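Local coordinates for protein probable 3-hydroxybutyryl-CoA dehydrogenase (Escherichia coli, PDB 3MOG) that catalyses the NAD-dependent oxidation of 3-hydroxyadipyl-CoA to 3-oxoadipyl-CoA in phenylacetate degradation, at residues 29-34 with 71-76; 81-86 with 107-112. All blocks are in the same frame, centred on the assembly; numbering follows the deposited sequence.

Contact 1. Residues 29-34 with 71-76; sequences HQVLLY and KRLIPV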
# COMPACT_ATOMS: atom_id res chain seq x y z
N HIS C 29 45.54 -13.80 -9.93
CA HIS C 29 45.00 -14.76 -8.98
C HIS C 29 44.78 -16.13 -9.59
O HIS C 29 44.26 -16.25 -10.70
CB HIS C 29 43.69 -14.25 -8.37
CG HIS C 29 43.86 -12.97 -7.62
ND1 HIS C 29 44.11 -12.93 -6.27
CD2 HIS C 29 43.84 -11.68 -8.04
CE1 HIS C 29 44.22 -11.67 -5.88
NE2 HIS C 29 44.07 -10.89 -6.94
N GLN C 30 45.20 -17.15 -8.85
CA GLN C 30 44.79 -18.51 -9.11
C GLN C 30 43.28 -18.59 -8.87
O GLN C 30 42.80 -18.21 -7.79
CB GLN C 30 45.58 -19.47 -8.20
CG GLN C 30 45.22 -20.94 -8.33
CD GLN C 30 46.45 -21.82 -8.44
OE1 GLN C 30 46.63 -22.77 -7.66
NE2 GLN C 30 47.31 -21.52 -9.42
N VAL C 31 42.54 -19.03 -9.88
CA VAL C 31 41.08 -19.09 -9.79
C VAL C 31 40.55 -20.52 -9.84
O VAL C 31 40.73 -21.22 -10.83
CB VAL C 31 40.38 -18.22 -10.86
CG1 VAL C 31 38.85 -18.36 -10.77
CG2 VAL C 31 40.79 -16.77 -10.71
N LEU C 32 39.89 -20.93 -8.76
CA LEU C 32 39.16 -22.19 -8.74
C LEU C 32 37.75 -21.94 -9.21
O LEU C 32 36.94 -21.36 -8.49
CB LEU C 32 39.17 -22.77 -7.32
CG LEU C 32 40.54 -23.06 -6.70
CD1 LEU C 32 40.42 -23.38 -5.22
CD2 LEU C 32 41.28 -24.17 -7.41
N LEU C 33 37.45 -22.35 -10.44
CA LEU C 33 36.11 -22.19 -10.99
C LEU C 33 35.27 -23.45 -10.74
O LEU C 33 35.51 -24.50 -11.35
CB LEU C 33 36.19 -21.86 -12.49
CG LEU C 33 34.90 -21.50 -13.27
CD1 LEU C 33 34.20 -20.25 -12.72
CD2 LEU C 33 35.25 -21.30 -14.73
N TYR C 34 34.31 -23.35 -9.83
CA TYR C 34 33.54 -24.50 -9.36
C TYR C 34 32.14 -24.58 -9.94
O TYR C 34 31.38 -23.61 -9.92
CB TYR C 34 33.44 -24.49 -7.82
CG TYR C 34 32.47 -25.51 -7.25
CD1 TYR C 34 31.21 -25.12 -6.77
CD2 TYR C 34 32.79 -26.87 -7.20
CE1 TYR C 34 30.31 -26.04 -6.25
CE2 TYR C 34 31.89 -27.81 -6.68
CZ TYR C 34 30.66 -27.39 -6.21
OH TYR C 34 29.77 -28.30 -5.70
N LYS C 71 46.05 -20.00 -17.89
CA LYS C 71 46.70 -20.99 -17.03
C LYS C 71 46.22 -20.93 -15.58
O LYS C 71 46.28 -21.93 -14.86
CB LYS C 71 48.22 -20.80 -17.10
CG LYS C 71 49.05 -22.06 -16.98
CD LYS C 71 50.36 -21.95 -17.79
CE LYS C 71 50.14 -22.27 -19.28
NZ LYS C 71 51.21 -21.71 -20.17
N ARG C 72 45.74 -19.76 -15.14
CA ARG C 72 45.29 -19.60 -13.76
C ARG C 72 43.85 -20.06 -13.54
O ARG C 72 43.39 -20.16 -12.40
CB ARG C 72 45.53 -18.16 -13.26
CG ARG C 72 47.02 -17.85 -13.02
CD ARG C 72 47.29 -16.44 -12.52
NE ARG C 72 47.12 -15.42 -13.55
CZ ARG C 72 48.08 -14.59 -13.97
NH1 ARG C 72 49.31 -14.65 -13.46
NH2 ARG C 72 47.80 -13.69 -14.90
N LEU C 73 43.15 -20.36 -14.63
CA LEU C 73 41.77 -20.85 -14.55
C LEU C 73 41.70 -22.35 -14.34
O LEU C 73 41.82 -23.12 -15.29
CB LEU C 73 40.98 -20.45 -15.81
CG LEU C 73 40.65 -18.96 -15.96
CD1 LEU C 73 40.22 -18.64 -17.38
CD2 LEU C 73 39.58 -18.52 -14.95
N ILE C 74 41.49 -22.76 -13.09
CA ILE C 74 41.43 -24.18 -12.74
C ILE C 74 39.99 -24.66 -12.49
O ILE C 74 39.39 -24.30 -11.48
CB ILE C 74 42.35 -24.49 -11.52
CG1 ILE C 74 43.73 -23.84 -11.71
CG2 ILE C 74 42.46 -26.02 -11.32
CD1 ILE C 74 44.70 -24.08 -10.59
N PRO C 75 39.43 -25.46 -13.42
CA PRO C 75 38.08 -26.01 -13.23
C PRO C 75 38.06 -27.12 -12.19
O PRO C 75 38.88 -28.04 -12.24
CB PRO C 75 37.71 -26.55 -14.61
CG PRO C 75 39.01 -26.83 -15.30
CD PRO C 75 40.04 -25.89 -14.70
N VAL C 76 37.15 -27.00 -11.23
CA VAL C 76 37.02 -27.97 -10.15
C VAL C 76 35.57 -28.39 -10.00
O VAL C 76 34.64 -27.59 -10.22
CB VAL C 76 37.59 -27.45 -8.78
CG1 VAL C 76 39.09 -27.16 -8.88
CG2 VAL C 76 36.86 -26.21 -8.29
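Four main-chain hydrogen bonds join the parallel strands 31-34 and 73-76, and V31 and L33 each spend both N-H and C=O on them. V31 N donates to R72 O (2.9 Å); V31 O receives I74 N at 2.8 Å, the donor almost on the C=O axis (173°). L33 repeats the pattern with I74 O and V76 N. The last bond, V76 N to L33 O, is the straightest at hydrogen (172°), although the donor stands above the carbonyl plane. CA-H...O contacts from L32 CA to I74 O and from P75 CA to L33 O lie among these bonds, and one from Y34 CA to V76 O beyond the last. P75, lacking an N-H, sits where the backbone N faces away from 31-34, so the ladder loses nothing.

This pair is the edge of the Rossmann sheet of the NAD-binding domain: 73-76 is the outermost strand within the chain, and helices 38-57 and 63-71 complete a beta-alpha-beta crossover from 31-34. Helices 15-26 and 38-57 cover the face bearing V31, L33, L73 and P75.

Apolar contacts are lighter. On the face of L32, I74, Y34 and V76, the side chains of L32 and V76 cross obliquely, L32 CD2 4.0 Å from V76 CG1, and V76 CG2, in the crowded position between N and carbonyl carbon, meets Y34 CB at 3.9 Å. I74 CD1 lies against the amide end of Q30, 3.6 Å from Q30 CD.

R72 runs beside the H29 carbonyl, its CB 3.4 Å and its CD 3.5 Å from H29 O; a bend at chi3 (-73°) brings NE to hydrogen-bond A25 O in helix 15-26. An alanine here would lose that bond and the CD contact and would probably loosen the strand start against the helix.

Contact 2. Residues 81-86 with 107-112; sequences ALAAAD and AEVCPP
D86 OD2 is gripped by two backbone N-H groups, a hydrogen bond from Q6 and a weak one from T7, which tie the end of segment 81-86 to the chain leading into strand 8-11. Within the segment, L82 O receives a weak bond from A85 N (3.3 Å) that closes the turn, and C110 SG approaches the same oxygen to 3.6 Å. Chi1 of C110 (-47°) sets the sulfur beside its own backbone N.

Otherwise the two segments meet through van der Waals contact centred on A83. Its CB presses on V109 O, 3.4 Å away, a carbonyl in the last turn of helix 96-109. V109 answers with CG1, anti to the backbone N (chi1 164°), which reaches over the A83 backbone to 3.8 Å from A83 N and 4.2 Å from A83 CB. On the far side of C110, the first residue to leave the helix, the P111 ring brings CD to 3.4 Å from A83 O.

L82 turns its side chain into the sheet, onto A9, I11, L32, Y34 and V76, while A85 O accepts a bond from T114 OG1. The 3-10 turn therefore sits in the Rossmann-type NAD-binding domain between the C-terminal end of helix 96-109 and the strands, just ahead of the beta-alpha-beta unit 87-90, 96-109, 115-118.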
# COMPACT_ATOMS: atom_id res chain seq x y z
N ALA C 81 38.01 -28.76 -2.79
CA ALA C 81 39.16 -28.08 -3.38
C ALA C 81 39.16 -26.58 -3.06
O ALA C 81 40.23 -25.96 -3.04
CB ALA C 81 39.20 -28.30 -4.89
N LEU C 82 37.99 -26.02 -2.78
CA LEU C 82 37.90 -24.61 -2.39
C LEU C 82 38.37 -24.31 -0.95
O LEU C 82 38.23 -23.17 -0.47
CB LEU C 82 36.47 -24.06 -2.59
CG LEU C 82 35.62 -24.36 -3.82
CD1 LEU C 82 34.38 -23.47 -3.78
CD2 LEU C 82 36.36 -24.16 -5.13
N ALA C 83 38.95 -25.30 -0.27
CA ALA C 83 39.52 -25.09 1.07
C ALA C 83 40.76 -24.19 1.04
O ALA C 83 41.08 -23.53 2.04
CB ALA C 83 39.85 -26.41 1.74
N ALA C 84 41.44 -24.16 -0.10
CA ALA C 84 42.62 -23.33 -0.31
C ALA C 84 42.31 -21.84 -0.59
O ALA C 84 43.21 -20.99 -0.49
CB ALA C 84 43.47 -23.92 -1.43
N ALA C 85 41.06 -21.53 -0.93
CA ALA C 85 40.67 -20.16 -1.33
C ALA C 85 40.62 -19.18 -0.16
O ALA C 85 40.10 -19.50 0.91
CB ALA C 85 39.34 -20.18 -2.05
N ASP C 86 41.17 -17.99 -0.38
CA ASP C 86 41.06 -16.87 0.56
C ASP C 86 39.77 -16.08 0.35
O ASP C 86 39.34 -15.33 1.23
CB ASP C 86 42.23 -15.91 0.36
CG ASP C 86 43.56 -16.60 0.52
OD1 ASP C 86 43.75 -17.35 1.51
OD2 ASP C 86 44.43 -16.38 -0.35
N ALA C 107 31.15 -22.99 4.86
CA ALA C 107 31.56 -22.69 6.24
C ALA C 107 32.44 -23.79 6.85
O ALA C 107 33.40 -23.49 7.56
CB ALA C 107 30.36 -22.39 7.12
N GLU C 108 32.13 -25.05 6.55
CA GLU C 108 32.95 -26.20 7.01
C GLU C 108 34.17 -26.49 6.15
O GLU C 108 35.24 -26.76 6.69
CB GLU C 108 32.13 -27.48 7.20
CG GLU C 108 30.72 -27.47 6.65
CD GLU C 108 29.72 -27.88 7.71
OE1 GLU C 108 29.84 -27.38 8.86
OE2 GLU C 108 28.82 -28.70 7.42
N VAL C 109 34.00 -26.43 4.83
CA VAL C 109 35.08 -26.62 3.84
C VAL C 109 36.25 -25.65 4.03
O VAL C 109 37.40 -26.07 4.12
CB VAL C 109 34.52 -26.56 2.38
CG1 VAL C 109 35.63 -26.37 1.35
CG2 VAL C 109 33.70 -27.80 2.06
N CYS C 110 35.94 -24.35 4.14
CA CYS C 110 36.96 -23.29 4.19
C CYS C 110 37.34 -22.90 5.62
O CYS C 110 36.55 -23.10 6.54
CB CYS C 110 36.42 -22.04 3.48
SG CYS C 110 35.67 -22.35 1.89
N PRO C 111 38.56 -22.33 5.81
CA PRO C 111 38.90 -21.68 7.08
C PRO C 111 37.94 -20.53 7.45
O PRO C 111 37.34 -19.92 6.56
CB PRO C 111 40.32 -21.13 6.84
CG PRO C 111 40.61 -21.33 5.39
CD PRO C 111 39.74 -22.44 4.93
N PRO C 112 37.78 -20.24 8.75
CA PRO C 112 36.91 -19.15 9.18
C PRO C 112 37.42 -17.72 8.88
O PRO C 112 36.74 -16.75 9.20
CB PRO C 112 36.79 -19.37 10.70
CG PRO C 112 37.15 -20.82 10.90
CD PRO C 112 38.22 -21.06 9.89

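In the fold
Both contacts belong to the NAD-binding domain, their centres 15 Å apart, and follow one another along the chain. Contact 1 is a sheet edge, with its inner strand buried and much of the outer one partly exposed. Contact 2 is smaller, burying 210 Å² against 552 Å², and sets a loop against a helix end. L82 couples them: its CD2 packs 3.8 Å from L32 CB and equally near V76 CG2. The loop of contact 2 thus covers part of the sheet face that carries the L32 and V76 side chains of contact 1. Chemistry follows place: backbone hydrogen bonds at the sheet edge, van der Waals contact at the helix end.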